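Local coordinates for ribosome-inactivating protein 3 (Zea mays, PDB 2PQG) that is a maize member of the ribosome-inactivating protein family, with a mixed alpha and beta fold, at residues V182-T196 / T208-W220. Numbering follows the deposited sequence.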
# COMPACT_ATOMS: atom_id res chain seq x y z
N VAL A 182 -2.86 0.99 1.23
CA VAL A 182 -3.24 0.57 2.57
C VAL A 182 -3.87 -0.82 2.62
O VAL A 182 -3.52 -1.63 3.47
CB VAL A 182 -4.20 1.59 3.24
CG1 VAL A 182 -4.55 1.13 4.64
CG2 VAL A 182 -3.54 2.96 3.31
N MET A 183 -4.80 -1.10 1.70
CA MET A 183 -5.46 -2.41 1.65
C MET A 183 -4.52 -3.55 1.27
O MET A 183 -4.61 -4.65 1.83
CB MET A 183 -6.63 -2.41 0.65
CG MET A 183 -7.87 -1.65 1.10
SD MET A 183 -9.25 -1.79 -0.05
CE MET A 183 -8.88 -0.48 -1.27
N VAL A 184 -3.62 -3.31 0.32
CA VAL A 184 -2.69 -4.36 -0.09
C VAL A 184 -1.33 -4.36 0.64
O VAL A 184 -1.06 -5.25 1.44
CB VAL A 184 -2.47 -4.32 -1.61
CG1 VAL A 184 -1.56 -5.45 -2.03
CG2 VAL A 184 -3.81 -4.44 -2.33
N CYS A 185 -0.48 -3.37 0.37
CA CYS A 185 0.82 -3.33 1.02
C CYS A 185 0.73 -3.36 2.52
O CYS A 185 1.31 -4.23 3.18
CB CYS A 185 1.58 -2.07 0.64
SG CYS A 185 1.91 -1.93 -1.11
N GLU A 186 0.02 -2.38 3.07
CA GLU A 186 -0.14 -2.28 4.51
C GLU A 186 -1.00 -3.41 5.06
O GLU A 186 -0.89 -3.76 6.23
CB GLU A 186 -0.73 -0.91 4.88
CG GLU A 186 0.14 0.24 4.38
CD GLU A 186 1.49 0.35 5.09
OE1 GLU A 186 1.95 -0.65 5.67
OE2 GLU A 186 2.10 1.44 5.06
N GLY A 187 -1.84 -3.98 4.21
CA GLY A 187 -2.65 -5.10 4.64
C GLY A 187 -1.73 -6.30 4.85
O GLY A 187 -1.94 -7.11 5.76
N LEU A 188 -0.70 -6.40 4.00
CA LEU A 188 0.26 -7.50 4.08
C LEU A 188 1.22 -7.32 5.27
O LEU A 188 1.53 -8.28 5.98
CB LEU A 188 1.05 -7.60 2.77
CG LEU A 188 0.31 -7.98 1.47
CD1 LEU A 188 1.23 -7.77 0.28
CD2 LEU A 188 -0.15 -9.43 1.52
N ARG A 189 1.69 -6.09 5.47
CA ARG A 189 2.60 -5.79 6.57
C ARG A 189 1.96 -5.93 7.96
O ARG A 189 2.53 -6.54 8.86
CB ARG A 189 3.11 -4.35 6.47
CG ARG A 189 4.13 -4.06 5.40
CD ARG A 189 4.34 -2.56 5.36
NE ARG A 189 5.37 -2.17 4.41
CZ ARG A 189 5.78 -0.92 4.23
NH1 ARG A 189 5.23 0.05 4.94
NH2 ARG A 189 6.74 -0.65 3.36
N PHE A 190 0.78 -5.34 8.12
CA PHE A 190 0.10 -5.35 9.40
C PHE A 190 -1.14 -6.23 9.47
O PHE A 190 -2.05 -6.07 8.65
CB PHE A 190 -0.34 -3.93 9.78
CG PHE A 190 0.77 -2.94 9.85
CD1 PHE A 190 1.30 -2.38 8.70
CD2 PHE A 190 1.30 -2.57 11.08
CE1 PHE A 190 2.34 -1.45 8.77
CE2 PHE A 190 2.33 -1.64 11.16
CZ PHE A 190 2.86 -1.08 10.00
N ASN A 191 -1.18 -7.14 10.44
CA ASN A 191 -2.36 -7.97 10.60
C ASN A 191 -3.42 -7.14 11.34
O ASN A 191 -4.57 -7.56 11.48
CB ASN A 191 -2.05 -9.27 11.35
CG ASN A 191 -1.10 -9.08 12.52
OD1 ASN A 191 -1.11 -9.85 13.47
ND2 ASN A 191 -0.26 -8.07 12.43
N THR A 192 -3.03 -5.95 11.80
CA THR A 192 -3.99 -5.08 12.46
C THR A 192 -4.84 -4.43 11.36
O THR A 192 -6.02 -4.15 11.54
CB THR A 192 -3.27 -3.99 13.33
OG1 THR A 192 -4.24 -3.12 13.93
CG2 THR A 192 -2.29 -3.18 12.48
N VAL A 193 -4.23 -4.23 10.20
CA VAL A 193 -4.91 -3.64 9.05
C VAL A 193 -5.72 -4.70 8.30
O VAL A 193 -6.86 -4.46 7.91
CB VAL A 193 -3.90 -3.00 8.07
CG1 VAL A 193 -4.59 -2.66 6.75
CG2 VAL A 193 -3.32 -1.75 8.70
N SER A 194 -5.12 -5.88 8.09
CA SER A 194 -5.82 -6.94 7.40
C SER A 194 -7.05 -7.36 8.21
O SER A 194 -8.08 -7.71 7.63
CB SER A 194 -4.89 -8.13 7.17
OG SER A 194 -4.37 -8.62 8.38
N ARG A 195 -6.96 -7.32 9.54
CA ARG A 195 -8.12 -7.69 10.37
C ARG A 195 -9.23 -6.65 10.21
O ARG A 195 -10.40 -6.99 10.09
CB ARG A 195 -7.76 -7.79 11.85
CG ARG A 195 -6.92 -9.00 12.22
CD ARG A 195 -7.07 -9.32 13.70
NE ARG A 195 -6.73 -8.18 14.55
CZ ARG A 195 -5.49 -7.83 14.88
NH1 ARG A 195 -5.29 -6.77 15.65
NH2 ARG A 195 -4.46 -8.56 14.47
N THR A 196 -8.85 -5.38 10.22
CA THR A 196 -9.82 -4.29 10.10
C THR A 196 -10.39 -4.19 8.69
O THR A 196 -11.60 -3.99 8.52
CB THR A 196 -9.18 -2.95 10.49
OG1 THR A 196 -8.78 -3.00 11.86
CG2 THR A 196 -10.18 -1.80 10.32
N THR A 208 -12.47 2.04 7.71
CA THR A 208 -11.23 2.79 7.87
C THR A 208 -10.45 2.34 9.09
O THR A 208 -10.98 1.64 9.97
CB THR A 208 -11.51 4.31 8.07
OG1 THR A 208 -12.26 4.51 9.28
CG2 THR A 208 -12.29 4.88 6.91
N LEU A 209 -9.18 2.72 9.14
CA LEU A 209 -8.34 2.44 10.29
C LEU A 209 -8.31 3.63 11.25
O LEU A 209 -8.32 4.79 10.82
CB LEU A 209 -6.91 2.10 9.84
CG LEU A 209 -6.79 1.20 8.61
CD1 LEU A 209 -5.61 1.63 7.75
CD2 LEU A 209 -6.65 -0.26 9.02
N THR A 210 -8.28 3.33 12.54
CA THR A 210 -8.44 4.36 13.57
C THR A 210 -7.19 5.27 13.46
O THR A 210 -6.23 4.96 12.73
CB THR A 210 -8.45 3.76 15.00
OG1 THR A 210 -7.16 3.18 15.30
CG2 THR A 210 -9.52 2.72 15.12
N VAL A 211 -7.22 6.39 14.17
CA VAL A 211 -6.10 7.33 14.16
C VAL A 211 -4.86 6.61 14.65
O VAL A 211 -3.78 6.70 14.05
CB VAL A 211 -6.38 8.52 15.11
CG1 VAL A 211 -5.08 9.25 15.45
CG2 VAL A 211 -7.37 9.46 14.46
N THR A 212 -5.03 5.87 15.74
CA THR A 212 -3.93 5.14 16.34
C THR A 212 -3.35 4.10 15.40
O THR A 212 -2.13 3.93 15.36
CB THR A 212 -4.36 4.46 17.66
OG1 THR A 212 -4.79 5.47 18.58
CG2 THR A 212 -3.21 3.66 18.26
N GLN A 213 -4.21 3.40 14.67
CA GLN A 213 -3.76 2.38 13.73
C GLN A 213 -2.91 3.04 12.66
O GLN A 213 -1.82 2.55 12.31
CB GLN A 213 -4.94 1.68 13.06
CG GLN A 213 -5.72 0.74 13.95
CD GLN A 213 -6.72 -0.10 13.16
OE1 GLN A 213 -6.49 -1.29 12.90
NE2 GLN A 213 -7.83 0.51 12.77
N GLY A 214 -3.41 4.16 12.15
CA GLY A 214 -2.69 4.90 11.13
C GLY A 214 -1.31 5.31 11.59
O GLY A 214 -0.34 5.24 10.83
N LYS A 215 -1.20 5.73 12.84
CA LYS A 215 0.10 6.14 13.36
C LYS A 215 1.09 4.99 13.47
O LYS A 215 2.29 5.18 13.27
CB LYS A 215 -0.06 6.84 14.70
CG LYS A 215 -0.20 8.34 14.59
CD LYS A 215 -1.03 8.84 15.74
CE LYS A 215 -0.87 10.34 15.97
NZ LYS A 215 -1.77 10.80 17.08
N GLN A 216 0.60 3.81 13.79
CA GLN A 216 1.48 2.65 13.91
C GLN A 216 1.89 2.23 12.51
O GLN A 216 3.05 1.90 12.26
CB GLN A 216 0.74 1.51 14.57
CG GLN A 216 0.05 1.91 15.83
CD GLN A 216 -0.75 0.79 16.41
OE1 GLN A 216 -1.70 0.30 15.78
NE2 GLN A 216 -0.37 0.34 17.60
N VAL A 217 0.92 2.24 11.60
CA VAL A 217 1.16 1.87 10.22
C VAL A 217 2.30 2.71 9.65
O VAL A 217 3.16 2.19 8.92
CB VAL A 217 -0.10 2.09 9.35
CG1 VAL A 217 0.26 2.06 7.87
CG2 VAL A 217 -1.13 1.03 9.65
N GLN A 218 2.29 3.99 9.98
CA GLN A 218 3.31 4.90 9.49
C GLN A 218 4.65 4.71 10.17
O GLN A 218 5.63 5.33 9.77
CB GLN A 218 2.86 6.35 9.66
CG GLN A 218 1.74 6.77 8.72
CD GLN A 218 1.50 8.26 8.73
OE1 GLN A 218 0.71 8.77 9.53
NE2 GLN A 218 2.20 8.97 7.86
N LYS A 219 4.70 3.85 11.18
CA LYS A 219 5.95 3.60 11.90
C LYS A 219 6.43 2.17 11.72
O LYS A 219 7.15 1.63 12.57
CB LYS A 219 5.79 3.92 13.39
CG LYS A 219 5.77 5.41 13.71
CD LYS A 219 7.07 6.05 13.32
CE LYS A 219 7.11 7.53 13.69
NZ LYS A 219 6.19 8.37 12.88
N TRP A 220 6.04 1.55 10.61
CA TRP A 220 6.42 0.18 10.31
C TRP A 220 7.90 -0.10 10.52
O TRP A 220 8.27 -1.16 11.02
CB TRP A 220 6.07 -0.16 8.87
CG TRP A 220 6.34 -1.59 8.51
CD1 TRP A 220 5.75 -2.69 9.06
CD2 TRP A 220 7.25 -2.08 7.51
NE1 TRP A 220 6.22 -3.83 8.46
CE2 TRP A 220 7.13 -3.49 7.51
CE3 TRP A 220 8.12 -1.46 6.61
CZ2 TRP A 220 7.90 -4.30 6.65
CZ3 TRP A 220 8.88 -2.28 5.75
CH2 TRP A 220 8.74 -3.68 5.77
O HOH W 1 4.24 2.91 6.12
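Helix 191-196 packs against helix 211-217 at 10.8 Å between axes, their N-to-C directions 140° apart, while the end of helix 182-189 runs past Val217 and Trp220. Arg189 lays its guanidinium flat on the indole of Trp220, the planes 5° apart; CZ sits 3.8 Å from the centroid of the six-membered ring, a cation-pi contact. An extended chain from CG to NE carries Arg189 CD over the five-membered ring, 3.6 Å from its centroid. Backbone carbonyls outside the pair fix both partners: Asn71 O takes a bond from Arg189 NH2, Leu258 O one from Trp220 NE1. Phe190 follows at the break between the two helices. Val217 CG2 stands over its face, 4.2 Å from the ring centroid, and Trp220 turns an edge toward it in an offset edge-to-face pair, planes at 61°. Farther along, the two methyl branches of Leu209 divide their work: CD1 meets Val182 CG1 at 3.3 Å and CD2 meets Val193 CG2 at 3.7 Å. The Gln213 side chain lies alongside Thr192 and Thr196, and its backbone N bonds to Thr210 OG1, capping helix 211-217. Glu186, bent at chi2, brings its carboxylate against Val217 CG1 and into a long salt bridge, OE2 to Arg189 NH1 3.4 Å, whose hydrogen bond to OE1 is weak. A water donates to Glu186 OE2 (2.8 Å) and to Val217 O, bridging the segments. This largely buried junction of helices 171-189 and 191-199 with helix 211-217 and the start of helix 220-232 draws mainly on apolar contact, aromatic and cation-pi stacking and a bridging water; stack and carbonyl bonds together hold guanidinium and indole flat against each other.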